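Local atomic coordinates of cysteine hydrolase (Pseudomonas syringae pv. phaseolicola 1448A, PDB entry 3IRV), a protein that is probably a hydrolase of the isochorismatase-like cysteine hydrolase family. Residues A59-A62 against I68-R71; S123-T128 against R163-I168. One frame throughout, in Å; residues are numbered along the deposited sequence.

Contact 1. Residues A59-A62 against I68-R71; sequences AARA and IYLR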
loop_
_atom_site.group_PDB
_atom_site.type_symbol
_atom_site.label_atom_id
_atom_site.label_comp_id
_atom_site.label_asym_id
_atom_site.label_seq_id
_atom_site.Cartn_x
_atom_site.Cartn_y
_atom_site.Cartn_z
ATOM N N ALA A 59 -6.711 27.790 0.372
ATOM C CA ALA A 59 -7.005 27.861 -1.076
ATOM C C ALA A 59 -8.165 26.970 -1.494
ATOM O O ALA A 59 -9.015 27.377 -2.289
ATOM C CB ALA A 59 -5.786 27.551 -1.902
ATOM N N ALA A 60 -8.224 25.768 -0.913
ATOM C CA ALA A 60 -9.257 24.805 -1.246
ATOM C C ALA A 60 -10.635 25.363 -0.872
ATOM O O ALA A 60 -11.552 25.369 -1.701
ATOM C CB ALA A 60 -8.987 23.476 -0.520
ATOM N N ARG A 61 -10.768 25.860 0.359
ATOM C CA ARG A 61 -12.063 26.372 0.801
ATOM C C ARG A 61 -12.495 27.575 -0.045
ATOM O O ARG A 61 -13.671 27.697 -0.381
ATOM C CB ARG A 61 -12.061 26.688 2.297
ATOM C CG ARG A 61 -11.770 25.471 3.178
ATOM C CD ARG A 61 -12.173 25.735 4.625
ATOM N NE ARG A 61 -11.653 24.698 5.519
ATOM C CZ ARG A 61 -10.509 24.798 6.189
ATOM N NH1 ARG A 61 -9.780 25.914 6.104
ATOM N NH2 ARG A 61 -10.096 23.783 6.949
ATOM N N ALA A 62 -11.529 28.411 -0.435
ATOM C CA ALA A 62 -11.816 29.581 -1.285
ATOM C C ALA A 62 -12.336 29.173 -2.674
ATOM O O ALA A 62 -13.141 29.893 -3.299
ATOM C CB ALA A 62 -10.576 30.459 -1.410
ATOM N N ILE A 68 -11.529 17.143 3.449
ATOM C CA ILE A 68 -11.867 15.960 4.258
ATOM C C ILE A 68 -10.704 15.635 5.177
ATOM O O ILE A 68 -9.579 15.491 4.711
ATOM C CB ILE A 68 -12.115 14.734 3.362
ATOM C CG1 ILE A 68 -13.269 15.044 2.396
ATOM C CG2 ILE A 68 -12.401 13.477 4.219
ATOM C CD1 ILE A 68 -13.456 14.049 1.224
ATOM N N TYR A 69 -10.972 15.515 6.473
ATOM C CA TYR A 69 -9.946 15.075 7.421
ATOM C C TYR A 69 -10.158 13.606 7.736
ATOM O O TYR A 69 -11.284 13.197 7.974
ATOM C CB TYR A 69 -10.075 15.840 8.732
ATOM C CG TYR A 69 -9.789 17.314 8.653
ATOM C CD1 TYR A 69 -8.564 17.808 9.123
ATOM C CD2 TYR A 69 -10.757 18.238 8.164
ATOM C CE1 TYR A 69 -8.278 19.189 9.095
ATOM C CE2 TYR A 69 -10.477 19.610 8.127
ATOM C CZ TYR A 69 -9.234 20.078 8.598
ATOM O OH TYR A 69 -9.007 21.463 8.559
ATOM N N LEU A 70 -9.090 12.819 7.735
ATOM C CA LEU A 70 -9.166 11.446 8.234
ATOM C C LEU A 70 -8.634 11.445 9.662
ATOM O O LEU A 70 -7.664 12.166 9.977
ATOM C CB LEU A 70 -8.269 10.512 7.421
ATOM C CG LEU A 70 -8.593 10.456 5.930
ATOM C CD1 LEU A 70 -7.694 9.420 5.280
ATOM C CD2 LEU A 70 -10.074 10.154 5.687
ATOM N N ARG A 71 -9.261 10.653 10.526
ATOM C CA ARG A 71 -8.744 10.430 11.873
ATOM C C ARG A 71 -8.688 8.945 12.145
ATOM O O ARG A 71 -9.662 8.228 11.862
ATOM C CB ARG A 71 -9.653 11.080 12.925
ATOM C CG ARG A 71 -9.853 12.590 12.722
ATOM C CD ARG A 71 -10.649 13.230 13.886
ATOM N NE ARG A 71 -11.937 12.543 14.082
ATOM C CZ ARG A 71 -12.837 12.886 14.999
ATOM N NH1 ARG A 71 -12.593 13.902 15.809
ATOM N NH2 ARG A 71 -13.974 12.193 15.114
#
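R61 and Y69 make this contact, between the last turn of helix 50-62 and the strand 66-72 that follows it, the helix-to-strand half of a beta-alpha-beta crossover: strands 23-28 and 66-72 pair in parallel in the isochorismatase-type sheet and helix 50-62 joins them. Along the helix, A60 packs its methyl on V25 of strand 23-28. R61, next in sequence, bridges the gap to the strand. Its chi1 of -61° sets CG beside the backbone N, and the chain then runs extended from CG to NE, carrying the guanidinium to the hydroxyl end of Y69. The phenol oxygen lies at the guanidinium edge, in its plane, and R61 NH2 lies in turn at the edge of the Y69 ring, so the groups meet edge to edge; their planes are 19° apart. The angle is too poor for a hydrogen bond, though the atoms are close. Each polar end has another partner: R61 NH2 forms a salt bridge with D114, just before strand 115-119, and Y69 OH a weak hydrogen bond with the carbonyl of L108. Only 58 Å² is buried between the segments, and the whole approach rests on R61 NH2 lying 3.0 Å from Y69 OH.

Contact 2. Residues S123-T128 against R163-I168; sequences SGFHNT and REYKVI. With PO4 (phosphate ion), chain C.
The side chains of F125 and R163 run alongside each other, pointing opposite ways, where the loop before helix 130-136 meets the end of helix 149-162, closed by a Schellman motif with E164 as its C-prime residue; the loop itself makes a type II beta turn from F125 to T128. From CB outward, F125 changes partners. F125 CB sits over the centre of one guanidinium face, 3.6 Å from R163 CZ. CG lies about equally far from CD and NE of R163, and F125 CD1 reaches R163 CD at 3.6 Å. Farther out, F125 CE1 meets Y165 CE2 at 3.5 Å and F125 CZ lies near CE2 and CD2 of Y165; the ring planes are inclined at 33°, with centroids 5.3 Å apart. Y165 OH is hydrogen-bonded to D131 OD1 of helix 130-136. S123 OG accepts from the backbone N of both F125 and H126, an ST turn and ST motif that hold the turn's first residues. The extended R163 chain delivers its guanidinium to a phosphate ion, probably from the crystallisation liquor. H126 and R163 of the second subunit bind the same ion, which therefore sits at the dimer interface. The H126 ring meets phosphate O1 at its edge, in plane, with ND1 donating at 2.7 Å. R163 supplies two nearly straight bonds, R163 NH1 to phosphate O2 at 2.8 Å and R163 NH2 to phosphate O1 at 2.9 Å, the latter with an N-H...O angle of 172°.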
loop_
_atom_site.group_PDB
_atom_site.type_symbol
_atom_site.label_atom_id
_atom_site.label_comp_id
_atom_site.label_asym_id
_atom_site.label_seq_id
_atom_site.Cartn_x
_atom_site.Cartn_y
_atom_site.Cartn_z
ATOM N N SER A 123 -5.768 2.610 5.964
ATOM C CA SER A 123 -6.418 3.034 4.731
ATOM C C SER A 123 -7.508 4.047 5.005
ATOM O O SER A 123 -8.396 3.789 5.835
ATOM C CB SER A 123 -7.092 1.840 4.080
ATOM O OG SER A 123 -7.792 2.245 2.925
ATOM N N GLY A 124 -7.504 5.152 4.253
ATOM C CA GLY A 124 -8.637 6.092 4.346
ATOM C C GLY A 124 -9.893 5.600 3.654
ATOM O O GLY A 124 -10.976 6.175 3.866
ATOM N N PHE A 125 -9.749 4.562 2.814
ATOM C CA PHE A 125 -10.865 4.023 2.001
ATOM C C PHE A 125 -11.476 2.734 2.533
ATOM O O PHE A 125 -12.695 2.554 2.451
ATOM C CB PHE A 125 -10.409 3.729 0.571
ATOM C CG PHE A 125 -10.381 4.942 -0.303
ATOM C CD1 PHE A 125 -11.554 5.452 -0.850
ATOM C CD2 PHE A 125 -9.175 5.610 -0.542
ATOM C CE1 PHE A 125 -11.529 6.596 -1.657
ATOM C CE2 PHE A 125 -9.136 6.764 -1.326
ATOM C CZ PHE A 125 -10.305 7.256 -1.909
ATOM N N HIS A 126 -10.650 1.813 3.019
ATOM C CA HIS A 126 -11.171 0.483 3.356
ATOM C C HIS A 126 -12.130 0.517 4.552
ATOM O O HIS A 126 -11.738 0.894 5.664
ATOM C CB HIS A 126 -10.051 -0.524 3.616
ATOM C CG HIS A 126 -10.553 -1.931 3.761
ATOM N ND1 HIS A 126 -10.935 -2.687 2.679
ATOM C CD2 HIS A 126 -10.778 -2.700 4.857
ATOM C CE1 HIS A 126 -11.353 -3.876 3.096
ATOM N NE2 HIS A 126 -11.286 -3.903 4.413
ATOM N N ASN A 127 -13.399 0.191 4.271
ATOM C CA ASN A 127 -14.452 0.105 5.295
ATOM C C ASN A 127 -14.738 1.462 5.928
ATOM O O ASN A 127 -15.097 1.522 7.107
ATOM C CB ASN A 127 -14.094 -0.877 6.430
ATOM C CG ASN A 127 -14.095 -2.312 5.987
ATOM O OD1 ASN A 127 -14.572 -2.630 4.912
ATOM N ND2 ASN A 127 -13.546 -3.196 6.833
ATOM N N THR A 128 -14.539 2.550 5.176
ATOM C CA THR A 128 -14.825 3.874 5.727
ATOM C C THR A 128 -15.869 4.590 4.916
ATOM O O THR A 128 -16.214 4.170 3.805
ATOM C CB THR A 128 -13.612 4.827 5.697
ATOM O OG1 THR A 128 -13.374 5.280 4.348
ATOM C CG2 THR A 128 -12.386 4.180 6.276
ATOM N N ARG A 163 -9.479 2.289 -6.966
ATOM C CA ARG A 163 -10.889 2.677 -7.183
ATOM C C ARG A 163 -11.029 3.655 -8.366
ATOM O O ARG A 163 -12.120 4.216 -8.589
ATOM C CB ARG A 163 -11.408 3.337 -5.919
ATOM C CG ARG A 163 -11.696 2.334 -4.821
ATOM C CD ARG A 163 -11.780 3.037 -3.496
ATOM N NE ARG A 163 -12.284 2.145 -2.435
ATOM C CZ ARG A 163 -11.525 1.229 -1.832
ATOM N NH1 ARG A 163 -10.248 1.047 -2.217
ATOM N NH2 ARG A 163 -12.041 0.475 -0.867
ATOM N N GLU A 164 -9.910 3.854 -9.096
ATOM C CA GLU A 164 -9.837 4.668 -10.319
ATOM C C GLU A 164 -9.777 6.192 -10.039
ATOM O O GLU A 164 -9.958 7.009 -10.946
ATOM C CB GLU A 164 -10.932 4.301 -11.348
ATOM C CG GLU A 164 -10.769 2.881 -11.946
ATOM C CD GLU A 164 -9.425 2.668 -12.659
ATOM O OE1 GLU A 164 -9.007 3.553 -13.428
ATOM O OE2 GLU A 164 -8.777 1.615 -12.459
ATOM N N TYR A 165 -9.508 6.566 -8.779
ATOM C CA TYR A 165 -9.324 7.986 -8.490
ATOM C C TYR A 165 -7.999 8.444 -9.086
ATOM O O TYR A 165 -7.028 7.679 -9.142
ATOM C CB TYR A 165 -9.315 8.250 -6.980
ATOM C CG TYR A 165 -10.680 8.122 -6.332
ATOM C CD1 TYR A 165 -11.592 9.180 -6.376
ATOM C CD2 TYR A 165 -11.062 6.947 -5.699
ATOM C CE1 TYR A 165 -12.870 9.082 -5.800
ATOM C CE2 TYR A 165 -12.314 6.847 -5.091
ATOM C CZ TYR A 165 -13.210 7.910 -5.161
ATOM O OH TYR A 165 -14.446 7.810 -4.566
ATOM N N LYS A 166 -8.006 9.701 -9.537
ATOM C CA LYS A 166 -6.813 10.398 -9.960
ATOM C C LYS A 166 -6.185 11.002 -8.702
ATOM O O LYS A 166 -6.748 11.935 -8.086
ATOM C CB LYS A 166 -7.213 11.468 -10.986
ATOM C CG LYS A 166 -7.993 10.869 -12.172
ATOM C CD LYS A 166 -8.552 11.932 -13.123
ATOM C CE LYS A 166 -9.187 11.258 -14.331
ATOM N NZ LYS A 166 -10.170 12.132 -15.033
ATOM N N VAL A 167 -5.038 10.463 -8.294
ATOM C CA VAL A 167 -4.462 10.837 -6.995
ATOM C C VAL A 167 -3.238 11.744 -7.177
ATOM O O VAL A 167 -2.357 11.453 -7.994
ATOM C CB VAL A 167 -4.053 9.590 -6.187
ATOM C CG1 VAL A 167 -3.560 9.997 -4.776
ATOM C CG2 VAL A 167 -5.233 8.636 -6.047
ATOM N N ILE A 168 -3.204 12.830 -6.406
ATOM C CA ILE A 168 -2.060 13.749 -6.364
ATOM C C ILE A 168 -1.507 13.712 -4.949
ATOM O O ILE A 168 -2.241 14.009 -3.991
ATOM C CB ILE A 168 -2.479 15.194 -6.640
ATOM C CG1 ILE A 168 -3.142 15.303 -8.014
ATOM C CG2 ILE A 168 -1.248 16.091 -6.556
ATOM C CD1 ILE A 168 -3.761 16.666 -8.284
HETATM P P PO4 C . -9.421 -2.306 -0.606
HETATM O O1 PO4 C . -10.497 -1.676 0.255
HETATM O O2 PO4 C . -8.738 -1.205 -1.399
HETATM O O3 PO4 C . -8.411 -2.997 0.291
HETATM O O4 PO4 C . -9.982 -3.332 -1.571
HETATM O O HOH W 1 -14.095 -0.464 1.475
#

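How the contacts relate
Both contacts rest on the same parallel sheet, and they follow one another along the chain, contact 1 closing before contact 2 opens. Their centres are about 16 Å apart, yet the segments touch: L70 CD1 of strand 66-72 lies 3.6 Å from G124 CA in the loop of contact 2. L70 is the strand neighbour of Y69, and its side chain also packs on V117 and K119 of strand 115-119, which leads into the 123-128 loop. The phosphate and the second subunit belong to contact 2 alone; no other chain of the assembly touches the segments of contact 1, which stays within its own subunit.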